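Local atomic coordinates of tailspike protein (Siphovirus 9NA, PDB entry 3RIQ), a protein that forms the trimeric receptor-binding tailspike of a Salmonella phage and binds the host's lipopolysaccharide, which it probably cleaves as an endorhamnosidase. Residues P91-R96 with A163-Y168; I417-V422 with P445-T450; G518-T523 with F538-L543. All coordinates share one frame; numbering follows the deposited sequence. Where two conformers were deposited one is given.

Contact 1. Residues P91-R96 with A163-Y168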
ATOM      1  N   PRO A  91      25.571   8.192  29.639  1.00 17.11           N
ATOM      2  CA  PRO A  91      25.835   6.765  29.697  1.00 17.30           C
ATOM      3  C   PRO A  91      26.922   6.339  28.726  1.00 17.35           C
ATOM      4  O   PRO A  91      27.125   7.010  27.705  1.00 18.31           O
ATOM      5  CB  PRO A  91      24.520   6.161  29.199  1.00 16.22           C
ATOM      6  CG  PRO A  91      24.006   7.185  28.187  1.00 16.96           C
ATOM      7  CD  PRO A  91      24.331   8.504  28.887  1.00 17.11           C
ATOM      8  N   TYR A  92      27.630   5.260  29.058  1.00 17.32           N
ATOM      9  CA  TYR A  92      28.393   4.524  28.055  1.00 17.38           C
ATOM     10  C   TYR A  92      27.400   3.841  27.126  1.00 17.27           C
ATOM     11  O   TYR A  92      26.449   3.198  27.595  1.00 17.55           O
ATOM     12  CB  TYR A  92      29.278   3.458  28.734  1.00 17.78           C
ATOM     13  CG  TYR A  92      30.443   4.066  29.478  1.00 21.06           C
ATOM     14  CD1 TYR A  92      31.661   4.329  28.816  1.00 23.51           C
ATOM     15  CD2 TYR A  92      30.343   4.404  30.826  1.00 23.08           C
ATOM     16  CE1 TYR A  92      32.754   4.889  29.499  1.00 25.00           C
ATOM     17  CE2 TYR A  92      31.404   4.972  31.492  1.00 25.32           C
ATOM     18  CZ  TYR A  92      32.606   5.219  30.829  1.00 25.82           C
ATOM     19  OH  TYR A  92      33.660   5.776  31.532  1.00 27.96           O
ATOM     20  N   THR A  93      27.601   4.003  25.813  1.00 16.74           N
ATOM     21  CA  THR A  93      26.767   3.306  24.840  1.00 16.25           C
ATOM     22  C   THR A  93      27.603   2.496  23.888  1.00 15.81           C
ATOM     23  O   THR A  93      28.764   2.841  23.614  1.00 15.70           O
ATOM     24  CB  THR A  93      25.854   4.246  24.013  1.00 15.27           C
ATOM     25  OG1 THR A  93      26.651   5.110  23.167  1.00 15.63           O
ATOM     26  CG2 THR A  93      24.949   5.071  24.952  1.00 16.20           C
ATOM     27  N   VAL A  94      27.022   1.403  23.395  1.00 15.67           N
ATOM     28  CA  VAL A  94      27.613   0.631  22.268  1.00 16.32           C
ATOM     29  C   VAL A  94      27.090   1.176  20.929  1.00 15.79           C
ATOM     30  O   VAL A  94      25.893   1.476  20.822  1.00 15.47           O
ATOM     31  CB  VAL A  94      27.362  -0.911  22.433  1.00 16.58           C
ATOM     32  CG1 VAL A  94      25.852  -1.285  22.418  1.00 18.16           C
ATOM     33  CG2 VAL A  94      28.092  -1.694  21.334  1.00 15.93           C
ATOM     34  N   TYR A  95      27.986   1.388  19.959  1.00 14.64           N
ATOM     35  CA  TYR A  95      27.622   1.945  18.665  1.00 14.88           C
ATOM     36  C   TYR A  95      28.028   0.972  17.580  1.00 14.62           C
ATOM     37  O   TYR A  95      29.223   0.792  17.304  1.00 15.84           O
ATOM     38  CB  TYR A  95      28.290   3.306  18.467  1.00 14.47           C
ATOM     39  CG  TYR A  95      27.819   4.000  17.195  1.00 14.52           C
ATOM     40  CD1 TYR A  95      26.481   4.350  17.037  1.00 15.33           C
ATOM     41  CD2 TYR A  95      28.705   4.320  16.177  1.00 16.44           C
ATOM     42  CE1 TYR A  95      26.038   4.964  15.876  1.00 14.22           C
ATOM     43  CE2 TYR A  95      28.274   4.974  14.993  1.00 16.59           C
ATOM     44  CZ  TYR A  95      26.920   5.279  14.861  1.00 16.57           C
ATOM     45  OH  TYR A  95      26.455   5.911  13.740  1.00 16.17           O
ATOM     46  N   ARG A  96      27.042   0.313  16.981  1.00 14.74           N
ATOM     47  CA  ARG A  96      27.341  -0.870  16.131  1.00 14.62           C
ATOM     48  C   ARG A  96      27.513  -0.554  14.636  1.00 15.03           C
ATOM     49  O   ARG A  96      27.291  -1.431  13.801  1.00 15.64           O
ATOM     50  CB  ARG A  96      26.213  -1.914  16.296  1.00 14.89           C
ATOM     51  CG  ARG A  96      26.154  -2.563  17.694  1.00 15.59           C
ATOM     52  CD  ARG A  96      25.056  -3.600  17.795  1.00 15.60           C
ATOM     53  NE  ARG A  96      25.098  -4.341  19.062  1.00 15.08           N
ATOM     54  CZ  ARG A  96      25.964  -5.321  19.347  1.00 16.55           C
ATOM     55  NH1 ARG A  96      26.873  -5.713  18.447  1.00 17.89           N
ATOM     56  NH2 ARG A  96      25.926  -5.926  20.530  1.00 19.04           N
ATOM     57  N   ALA A 163      13.064  12.766  24.291  1.00 11.11           N
ATOM     58  CA  ALA A 163      13.930  12.127  25.301  1.00 11.42           C
ATOM     59  C   ALA A 163      15.387  12.209  24.870  1.00 12.00           C
ATOM     60  O   ALA A 163      15.689  12.147  23.679  1.00 12.32           O
ATOM     61  CB  ALA A 163      13.558  10.648  25.457  1.00 11.86           C
ATOM     62  N   THR A 164      16.269  12.272  25.852  1.00 12.32           N
ATOM     63  CA  THR A 164      17.703  12.164  25.596  1.00 12.37           C
ATOM     64  C   THR A 164      18.209  11.120  26.581  1.00 12.09           C
ATOM     65  O   THR A 164      18.423  11.413  27.755  1.00 12.01           O
ATOM     66  CB  THR A 164      18.431  13.514  25.772  1.00 12.82           C
ATOM     67  OG1 THR A 164      17.828  14.503  24.924  1.00 14.34           O
ATOM     68  CG2 THR A 164      19.930  13.391  25.394  1.00 14.66           C
ATOM     69  N   MET A 165      18.342   9.891  26.092  1.00 11.90           N
ATOM     70  CA  MET A 165      18.622   8.739  26.932  1.00 11.89           C
ATOM     71  C   MET A 165      17.536   8.636  28.025  1.00 12.05           C
ATOM     72  O   MET A 165      17.818   8.650  29.226  1.00 12.30           O
ATOM     73  CB  MET A 165      20.055   8.804  27.524  1.00 12.77           C
ATOM     74  CG  MET A 165      21.131   8.865  26.467  1.00 13.53           C
ATOM     75  SD  MET A 165      21.238   7.369  25.458  1.00 14.44           S
ATOM     76  CE  MET A 165      22.433   7.883  24.186  1.00 14.29           C
ATOM     77  N   GLY A 166      16.278   8.540  27.576  1.00 11.96           N
ATOM     78  CA  GLY A 166      15.122   8.531  28.460  1.00 11.50           C
ATOM     79  C   GLY A 166      13.973   7.828  27.768  1.00 11.46           C
ATOM     80  O   GLY A 166      14.047   7.426  26.596  1.00 11.86           O
ATOM     81  N   GLY A 167      12.878   7.716  28.478  1.00 11.38           N
ATOM     82  CA  GLY A 167      11.688   7.076  27.924  1.00 10.80           C
ATOM     83  C   GLY A 167      10.495   7.187  28.824  1.00 11.45           C
ATOM     84  O   GLY A 167      10.560   7.828  29.890  1.00 12.01           O
ATOM     85  N   TYR A 168       9.423   6.524  28.411  1.00 11.08           N
ATOM     86  CA  TYR A 168       8.112   6.663  29.024  1.00 10.54           C
ATOM     87  C   TYR A 168       7.550   5.293  29.313  1.00 11.59           C
ATOM     88  O   TYR A 168       7.423   4.437  28.406  1.00 12.34           O
ATOM     89  CB  TYR A 168       7.139   7.445  28.112  1.00 10.45           C
ATOM     90  CG  TYR A 168       7.639   8.858  27.874  1.00 11.20           C
ATOM     91  CD1 TYR A 168       7.187   9.925  28.659  1.00 10.21           C
ATOM     92  CD2 TYR A 168       8.591   9.124  26.875  1.00 11.99           C
ATOM     93  CE1 TYR A 168       7.674  11.207  28.454  1.00 10.39           C
ATOM     94  CE2 TYR A 168       9.085  10.395  26.670  1.00 11.43           C
ATOM     95  CZ  TYR A 168       8.636  11.435  27.469  1.00 11.08           C
ATOM     96  OH  TYR A 168       9.101  12.710  27.254  1.00 11.68           O
TER
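Met165 reaches across to Pro91 and Thr93, and its flexible thioether chain makes the whole contact on its own side. Its CG lies 3.7 Å from Pro91 CG, and the ring's next carbon, Pro91 CD, follows at 4.0 Å from Met165 CG. The sulfur remains on the same ring, with Met165 SD 3.9 Å from Pro91 CG. The bend at chi2 (-65°) is what lays SD beside the ring; beyond it the extended chi3 carries the methyl on to the next partner, where Met165 CE stands 3.9 Å from Thr93 CG2. All three residues are buried, and the touch is purely apolar. An unbranched methionine suits the place because it can run past two differently shaped groups, a rigid ring and a single methyl.

Only one side, residues 163-168, belongs to the coils of the right-handed beta-helix; the other lies in an excursion from it. Met165 sits at a corner of a coil, where the chain passes from one face to the next, and its left-handed backbone (phi 56°, psi 58°) goes with the change of direction there. Thr87 and Ile185, from strands 79-87 and 184-194, also touch its side chain. Residues 91-96 belong to an excursion between strands 79-87 and 146-151, probably the counterpart of the dorsal fin of the P22 tailspike; there strand 92-93 pairs antiparallel with strand 115-116. Threonine serves both environments: its methyl meets Met165, while OG1 is hydrogen-bonded to Lys120 O and Arg117 NH2. Pro91, for its part, also packs on Trp187 of the beta-helix body.

Contact 2. Residues I417-V422 with P445-T450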
ATOM      1  N   ILE A 417      10.371 -23.047  -4.103  1.00 15.56           N
ATOM      2  CA  ILE A 417       9.095 -22.920  -3.373  1.00 16.07           C
ATOM      3  C   ILE A 417       8.676 -24.306  -2.879  1.00 15.97           C
ATOM      4  O   ILE A 417       8.496 -25.250  -3.686  1.00 16.64           O
ATOM      5  CB  ILE A 417       7.972 -22.369  -4.299  1.00 15.93           C
ATOM      6  CG1 ILE A 417       8.375 -21.007  -4.870  1.00 16.61           C
ATOM      7  CG2 ILE A 417       6.641 -22.341  -3.543  1.00 16.22           C
ATOM      8  CD1 ILE A 417       7.464 -20.464  -5.939  1.00 18.18           C
ATOM      9  N   LEU A 418       8.566 -24.443  -1.551  1.00 15.35           N
ATOM     10  CA  LEU A 418       8.124 -25.690  -0.941  1.00 15.56           C
ATOM     11  C   LEU A 418       6.839 -25.418  -0.177  1.00 15.99           C
ATOM     12  O   LEU A 418       6.855 -24.642   0.780  1.00 16.83           O
ATOM     13  CB  LEU A 418       9.190 -26.275   0.020  1.00 17.28           C
ATOM     14  CG  LEU A 418       8.769 -27.489   0.901  1.00 21.50           C
ATOM     15  CD1 LEU A 418       8.459 -28.656   0.046  1.00 25.21           C
ATOM     16  CD2 LEU A 418       9.826 -27.847   1.909  1.00 26.22           C
ATOM     17  N   CYS A 419       5.740 -26.039  -0.594  1.00 15.08           N
ATOM     18  CA  CYS A 419       4.450 -25.809   0.061  1.00 16.47           C
ATOM     19  C   CYS A 419       3.487 -26.906  -0.272  1.00 16.53           C
ATOM     20  O   CYS A 419       3.855 -27.848  -0.970  1.00 17.10           O
ATOM     21  CB  CYS A 419       3.862 -24.428  -0.316  1.00 17.11           C
ATOM     22  SG  CYS A 419       3.476 -24.344  -2.057  1.00 21.47           S
ATOM     23  N   THR A 420       2.265 -26.821   0.250  1.00 16.91           N
ATOM     24  CA  THR A 420       1.284 -27.878   0.023  1.00 17.06           C
ATOM     25  C   THR A 420       0.539 -27.702  -1.295  1.00 16.52           C
ATOM     26  O   THR A 420       0.201 -28.680  -1.987  1.00 16.20           O
ATOM     27  CB  THR A 420       0.250 -27.924   1.166  1.00 18.44           C
ATOM     28  OG1 THR A 420       0.894 -28.387   2.351  1.00 24.23           O
ATOM     29  CG2 THR A 420      -0.870 -28.903   0.866  1.00 20.81           C
ATOM     30  N   TYR A 421       0.252 -26.453  -1.624  1.00 15.98           N
ATOM     31  CA  TYR A 421      -0.543 -26.153  -2.814  1.00 15.70           C
ATOM     32  C   TYR A 421      -0.054 -24.838  -3.429  1.00 15.98           C
ATOM     33  O   TYR A 421       0.122 -23.845  -2.703  1.00 15.94           O
ATOM     34  CB  TYR A 421      -2.050 -26.047  -2.446  1.00 15.53           C
ATOM     35  CG  TYR A 421      -2.891 -25.708  -3.654  1.00 14.34           C
ATOM     36  CD1 TYR A 421      -3.213 -26.703  -4.613  1.00 17.15           C
ATOM     37  CD2 TYR A 421      -3.327 -24.400  -3.890  1.00 16.71           C
ATOM     38  CE1 TYR A 421      -3.960 -26.383  -5.764  1.00 17.04           C
ATOM     39  CE2 TYR A 421      -4.063 -24.085  -5.046  1.00 15.57           C
ATOM     40  CZ  TYR A 421      -4.383 -25.067  -5.959  1.00 16.77           C
ATOM     41  OH  TYR A 421      -5.086 -24.724  -7.100  1.00 19.04           O
ATOM     42  N   VAL A 422       0.130 -24.857  -4.748  0.50 15.05           N
ATOM     43  CA  VAL A 422       0.512 -23.690  -5.536  0.50 14.53           C
ATOM     44  C   VAL A 422      -0.669 -23.404  -6.479  0.50 14.36           C
ATOM     45  O   VAL A 422      -1.077 -24.280  -7.244  0.50 14.36           O
ATOM     46  CB  VAL A 422       1.814 -23.973  -6.356  0.50 13.85           C
ATOM     47  CG1 VAL A 422       2.096 -22.853  -7.319  0.50 13.74           C
ATOM     48  CG2 VAL A 422       3.031 -24.190  -5.431  0.50 12.68           C
ATOM     49  N   PRO A 445       4.926 -31.499 -11.911  1.00 15.45           N
ATOM     50  CA  PRO A 445       3.933 -32.141 -11.023  1.00 16.31           C
ATOM     51  C   PRO A 445       4.590 -33.120 -10.047  1.00 16.69           C
ATOM     52  O   PRO A 445       5.811 -33.340 -10.106  1.00 17.41           O
ATOM     53  CB  PRO A 445       3.023 -32.881 -11.976  1.00 17.09           C
ATOM     54  CG  PRO A 445       3.896 -33.214 -13.173  1.00 15.64           C
ATOM     55  CD  PRO A 445       4.857 -32.013 -13.297  1.00 15.44           C
ATOM     56  N   ALA A 446       3.805 -33.661  -9.114  1.00 17.18           N
ATOM     57  CA  ALA A 446       4.362 -34.459  -8.013  1.00 17.30           C
ATOM     58  C   ALA A 446       5.499 -33.686  -7.338  1.00 17.71           C
ATOM     59  O   ALA A 446       6.591 -34.223  -7.120  1.00 18.30           O
ATOM     60  CB  ALA A 446       4.850 -35.845  -8.526  1.00 18.14           C
ATOM     61  N   MET A 447       5.237 -32.419  -7.005  1.00 17.19           N
ATOM     62  CA  MET A 447       6.310 -31.511  -6.589  1.00 17.58           C
ATOM     63  C   MET A 447       6.914 -31.907  -5.244  1.00 19.13           C
ATOM     64  O   MET A 447       8.044 -31.534  -4.950  1.00 19.89           O
ATOM     65  CB  MET A 447       5.810 -30.048  -6.569  1.00 16.42           C
ATOM     66  CG  MET A 447       4.821 -29.764  -5.427  1.00 18.17           C
ATOM     67  SD  MET A 447       4.012 -28.185  -5.623  1.00 17.90           S
ATOM     68  CE  MET A 447       2.894 -28.197  -4.183  1.00 18.81           C
ATOM     69  N   GLY A 448       6.155 -32.639  -4.425  1.00 19.68           N
ATOM     70  CA  GLY A 448       6.675 -33.122  -3.140  1.00 22.52           C
ATOM     71  C   GLY A 448       7.748 -34.199  -3.296  1.00 23.97           C
ATOM     72  O   GLY A 448       8.568 -34.397  -2.394  1.00 26.66           O
ATOM     73  N   GLY A 449       7.764 -34.887  -4.432  1.00 23.74           N
ATOM     74  CA  GLY A 449       8.626 -36.064  -4.590  1.00 24.48           C
ATOM     75  C   GLY A 449       9.432 -36.094  -5.867  1.00 24.46           C
ATOM     76  O   GLY A 449       9.941 -37.165  -6.252  1.00 27.33           O
ATOM     77  N   THR A 450       9.539 -34.961  -6.551  1.00 23.16           N
ATOM     78  CA  THR A 450      10.377 -34.895  -7.753  1.00 21.21           C
ATOM     79  C   THR A 450      11.407 -33.775  -7.637  1.00 21.18           C
ATOM     80  O   THR A 450      11.153 -32.756  -6.962  1.00 22.12           O
ATOM     81  CB  THR A 450       9.522 -34.692  -9.065  1.00 21.24           C
ATOM     82  OG1 THR A 450       8.767 -33.472  -8.985  1.00 20.81           O
ATOM     83  CG2 THR A 450       8.560 -35.864  -9.289  1.00 21.73           C
TER
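Met447 extends from the loop 445-450 to the corner made by residues 417-422, in the last coil of the right-handed beta-helix. The loop joins strands 438-444 and 455-461 of the antiparallel sheet that follows, so this one side chain bridges two architectures. From CB, the chain starts with CG placed between the backbone N and the carbonyl carbon (chi1 71°), then runs straight, chi2 and chi3 both near 180°. CB and CG act as a spacer, and the touching is left to the end. SD is the first atom to meet the beta-helix: Met447 SD lies 4.1 Å from Val422 CG2, as the two side chains slant across one another. Val422 has two conformers, so this touch is less certain than the next. The terminal methyl goes furthest, Met447 CE coming to 3.4 Å from Cys419 O and 3.5 Å from Thr420 O. The corner at Thr420 is consistent with two successive carbonyls facing one methyl. A long, slim methionine can carry a methyl into such a bend while its own backbone stays in the loop.

That backbone is shaped by a beta turn, in which Gly449 N donates to Ala446 O at 3.0 Å and Met447 takes the first central position; Arg444 NH1 also bonds to Met447 O. On the other side of the contact, Thr420 OG1 bonds to Pro400 O of the preceding coil. The trimer adds a further layer: Gln433 of the second subunit packs on Met447 and hydrogen-bonds through NE2 to Ile417 O. Cys419 also borders the methyl, its SG 4.4 Å from Met447 CE.

Contact 3. Residues G518-T523 with F538-L543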
ATOM      1  N   GLY A 518       2.675 -45.858 -33.620  1.00 17.33           N
ATOM      2  CA  GLY A 518       3.978 -45.578 -33.003  1.00 17.06           C
ATOM      3  C   GLY A 518       5.024 -46.342 -33.777  1.00 17.32           C
ATOM      4  O   GLY A 518       4.782 -47.485 -34.185  1.00 17.68           O
ATOM      5  N   PHE A 519       6.167 -45.700 -34.024  1.00 16.87           N
ATOM      6  CA  PHE A 519       7.277 -46.372 -34.678  1.00 17.11           C
ATOM      7  C   PHE A 519       8.173 -47.083 -33.657  1.00 17.43           C
ATOM      8  O   PHE A 519       8.301 -46.659 -32.508  1.00 17.87           O
ATOM      9  CB  PHE A 519       8.136 -45.383 -35.464  1.00 17.18           C
ATOM     10  CG  PHE A 519       7.460 -44.813 -36.705  1.00 16.64           C
ATOM     11  CD1 PHE A 519       6.547 -43.753 -36.634  1.00 19.39           C
ATOM     12  CD2 PHE A 519       7.778 -45.334 -37.964  1.00 17.55           C
ATOM     13  CE1 PHE A 519       5.967 -43.237 -37.825  1.00 19.18           C
ATOM     14  CE2 PHE A 519       7.213 -44.814 -39.130  1.00 20.03           C
ATOM     15  CZ  PHE A 519       6.297 -43.780 -39.054  1.00 20.27           C
ATOM     16  N   PHE A 520       8.794 -48.171 -34.091  1.00 17.58           N
ATOM     17  CA  PHE A 520       9.757 -48.855 -33.245  1.00 18.07           C
ATOM     18  C   PHE A 520      10.748 -49.644 -34.075  1.00 18.73           C
ATOM     19  O   PHE A 520      10.497 -49.952 -35.252  1.00 19.52           O
ATOM     20  CB  PHE A 520       9.048 -49.785 -32.238  1.00 17.95           C
ATOM     21  CG  PHE A 520       8.377 -50.978 -32.877  1.00 19.29           C
ATOM     22  CD1 PHE A 520       7.073 -50.883 -33.389  1.00 18.97           C
ATOM     23  CD2 PHE A 520       9.052 -52.206 -32.949  1.00 19.36           C
ATOM     24  CE1 PHE A 520       6.468 -52.022 -33.965  1.00 19.17           C
ATOM     25  CE2 PHE A 520       8.464 -53.321 -33.524  1.00 18.57           C
ATOM     26  CZ  PHE A 520       7.175 -53.251 -34.009  1.00 17.71           C
ATOM     27  N   PHE A 521      11.876 -49.951 -33.454  1.00 19.41           N
ATOM     28  CA  PHE A 521      12.874 -50.847 -34.050  1.00 20.27           C
ATOM     29  C   PHE A 521      12.749 -52.281 -33.552  1.00 22.08           C
ATOM     30  O   PHE A 521      12.687 -52.520 -32.346  1.00 22.58           O
ATOM     31  CB  PHE A 521      14.279 -50.327 -33.789  1.00 20.03           C
ATOM     32  CG  PHE A 521      14.618 -49.071 -34.558  1.00 19.25           C
ATOM     33  CD1 PHE A 521      14.543 -47.806 -33.946  1.00 19.77           C
ATOM     34  CD2 PHE A 521      14.989 -49.147 -35.903  1.00 20.07           C
ATOM     35  CE1 PHE A 521      14.856 -46.631 -34.665  1.00 20.45           C
ATOM     36  CE2 PHE A 521      15.292 -47.972 -36.634  1.00 21.26           C
ATOM     37  CZ  PHE A 521      15.220 -46.714 -36.006  1.00 20.14           C
ATOM     38  N   GLY A 522      12.750 -53.220 -34.503  1.00 24.07           N
ATOM     39  CA  GLY A 522      12.678 -54.656 -34.236  1.00 26.03           C
ATOM     40  C   GLY A 522      14.022 -55.214 -33.792  1.00 27.76           C
ATOM     41  O   GLY A 522      14.988 -54.462 -33.640  1.00 27.05           O
ATOM     42  N   THR A 523      14.093 -56.529 -33.593  1.00 30.09           N
ATOM     43  CA  THR A 523      15.292 -57.164 -32.994  1.00 32.61           C
ATOM     44  C   THR A 523      16.535 -57.117 -33.863  1.00 32.71           C
ATOM     45  O   THR A 523      17.659 -57.249 -33.349  1.00 33.85           O
ATOM     46  CB  THR A 523      15.058 -58.637 -32.615  1.00 33.33           C
ATOM     47  OG1 THR A 523      14.582 -59.347 -33.766  1.00 35.99           O
ATOM     48  CG2 THR A 523      14.058 -58.750 -31.474  1.00 34.84           C
ATOM     49  N   PHE A 538      -5.157 -54.197 -33.699  1.00 21.44           N
ATOM     50  CA  PHE A 538      -3.794 -53.832 -34.054  1.00 20.89           C
ATOM     51  C   PHE A 538      -3.257 -54.569 -35.278  1.00 21.92           C
ATOM     52  O   PHE A 538      -3.578 -55.759 -35.500  1.00 20.98           O
ATOM     53  CB  PHE A 538      -2.864 -54.156 -32.881  1.00 20.68           C
ATOM     54  CG  PHE A 538      -3.087 -53.303 -31.655  1.00 21.43           C
ATOM     55  CD1 PHE A 538      -4.020 -53.681 -30.692  1.00 22.59           C
ATOM     56  CD2 PHE A 538      -2.318 -52.146 -31.434  1.00 22.60           C
ATOM     57  CE1 PHE A 538      -4.237 -52.905 -29.550  1.00 21.83           C
ATOM     58  CE2 PHE A 538      -2.509 -51.364 -30.269  1.00 22.08           C
ATOM     59  CZ  PHE A 538      -3.487 -51.745 -29.334  1.00 23.37           C
ATOM     60  N   VAL A 539      -2.407 -53.865 -36.037  1.00 21.93           N
ATOM     61  CA  VAL A 539      -1.595 -54.468 -37.098  1.00 22.79           C
ATOM     62  C   VAL A 539      -0.213 -53.822 -37.064  1.00 21.54           C
ATOM     63  O   VAL A 539      -0.036 -52.690 -36.573  1.00 21.20           O
ATOM     64  CB  VAL A 539      -2.219 -54.310 -38.526  1.00 24.23           C
ATOM     65  CG1 VAL A 539      -3.410 -55.299 -38.720  1.00 25.55           C
ATOM     66  CG2 VAL A 539      -2.642 -52.855 -38.815  1.00 25.38           C
ATOM     67  N   THR A 540       0.771 -54.562 -37.554  1.00 21.17           N
ATOM     68  CA  THR A 540       2.125 -54.045 -37.615  1.00 20.89           C
ATOM     69  C   THR A 540       2.578 -53.993 -39.066  1.00 20.97           C
ATOM     70  O   THR A 540       2.479 -55.003 -39.798  1.00 22.59           O
ATOM     71  CB  THR A 540       3.069 -54.934 -36.787  1.00 21.56           C
ATOM     72  OG1 THR A 540       2.668 -54.886 -35.408  1.00 21.79           O
ATOM     73  CG2 THR A 540       4.535 -54.456 -36.922  1.00 21.34           C
ATOM     74  N   TYR A 541       3.092 -52.841 -39.478  1.00 20.38           N
ATOM     75  CA  TYR A 541       3.693 -52.671 -40.804  1.00 22.21           C
ATOM     76  C   TYR A 541       5.199 -52.720 -40.707  1.00 24.27           C
ATOM     77  O   TYR A 541       5.776 -52.134 -39.804  1.00 23.59           O
ATOM     78  CB  TYR A 541       3.263 -51.324 -41.380  1.00 21.23           C
ATOM     79  CG  TYR A 541       1.812 -51.288 -41.763  1.00 22.81           C
ATOM     80  CD1 TYR A 541       0.841 -50.866 -40.845  1.00 21.89           C
ATOM     81  CD2 TYR A 541       1.399 -51.645 -43.061  1.00 24.14           C
ATOM     82  CE1 TYR A 541      -0.504 -50.863 -41.180  1.00 23.32           C
ATOM     83  CE2 TYR A 541       0.058 -51.617 -43.415  1.00 25.44           C
ATOM     84  CZ  TYR A 541      -0.888 -51.223 -42.467  1.00 25.10           C
ATOM     85  OH  TYR A 541      -2.219 -51.175 -42.798  1.00 29.29           O
ATOM     86  N   SER A 542       5.828 -53.456 -41.621  1.00 26.99           N
ATOM     87  CA  SER A 542       7.277 -53.435 -41.738  1.00 30.51           C
ATOM     88  C   SER A 542       7.619 -52.561 -42.935  1.00 32.42           C
ATOM     89  O   SER A 542       6.915 -52.574 -43.947  1.00 33.72           O
ATOM     90  CB  SER A 542       7.819 -54.865 -41.907  1.00 31.34           C
ATOM     91  OG  SER A 542       7.697 -55.601 -40.671  1.00 33.68           O
ATOM     92  N   LEU A 543       8.649 -51.737 -42.815  1.00 33.54           N
ATOM     93  CA  LEU A 543       8.984 -50.860 -43.932  1.00 34.85           C
ATOM     94  C   LEU A 543      10.040 -51.508 -44.794  1.00 35.73           C
ATOM     95  O   LEU A 543      10.735 -52.433 -44.334  1.00 36.12           O
ATOM     96  CB  LEU A 543       9.423 -49.485 -43.445  1.00 34.79           C
ATOM     97  CG  LEU A 543       8.261 -48.800 -42.715  1.00 35.34           C
ATOM     98  CD1 LEU A 543       8.675 -47.507 -42.059  1.00 35.77           C
ATOM     99  CD2 LEU A 543       7.079 -48.582 -43.668  1.00 34.20           C
ATOM    100  OXT LEU A 543      10.177 -51.109 -45.959  1.00 36.00           O
TER
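Phe520 and Thr540 meet through their outermost carbons: CZ of the Phe520 ring lies 4.1 Å from Thr540 CG2, and the methyl sits at the ring edge, near its plane, with the side chains crossing at about a right angle. Leu543 repeats the edge approach at the neighbouring phenylalanine, its CD1 being 4.2 Å from Phe519 CE2. Large rings suit the task because the two strands are not neighbours; Phe519 and Tyr541, the closest residues by CA atoms, are still 9.5 Å apart.

Thr540 turns its methyl anti to the backbone N. Phe520 holds CG between the backbone N and the carbonyl carbon (chi1 68°), and the ring points its CZ at Thr540. Threonine suits an exposed strand position, since its methyl can meet the ring while the other branch is a hydroxyl.

Strand 527-532 lies between the two segments, and its residues flank the rings: Arg528 touches Phe520 and Ile529 touches Phe519. Gln505 and Val501, from loops, pack on Phe520 and Phe519 respectively. Further out, Ile499 of the second subunit and Ile517 of the third pack on Phe519, while Leu543 meets Leu543 of the second subunit and Tyr541 of the third. Phenylalanine and leucine suit an apolar patch on a three-stranded antiparallel beta-meander, three copies of which gather at the C-terminal end of the spike.

From the N terminus, the three contacts close one after another; none nests in another and none crosses. Contact 1 spans 66 intervening residues and ties the excursion after strand 79-87 back to the side of the beta-helix. The chain then winds through the remaining coils to contact 2, with only 22 residues between its segments, where the last coil meets the antiparallel sheet beyond it. Contact 3 closes a shorter loop of 14 residues within the C-terminal meander. The centres lie about 49 Å apart from contact 1 to contact 2 and about 39 Å from there to contact 3. Both later contacts touch the other subunits; contact 1 touches neither.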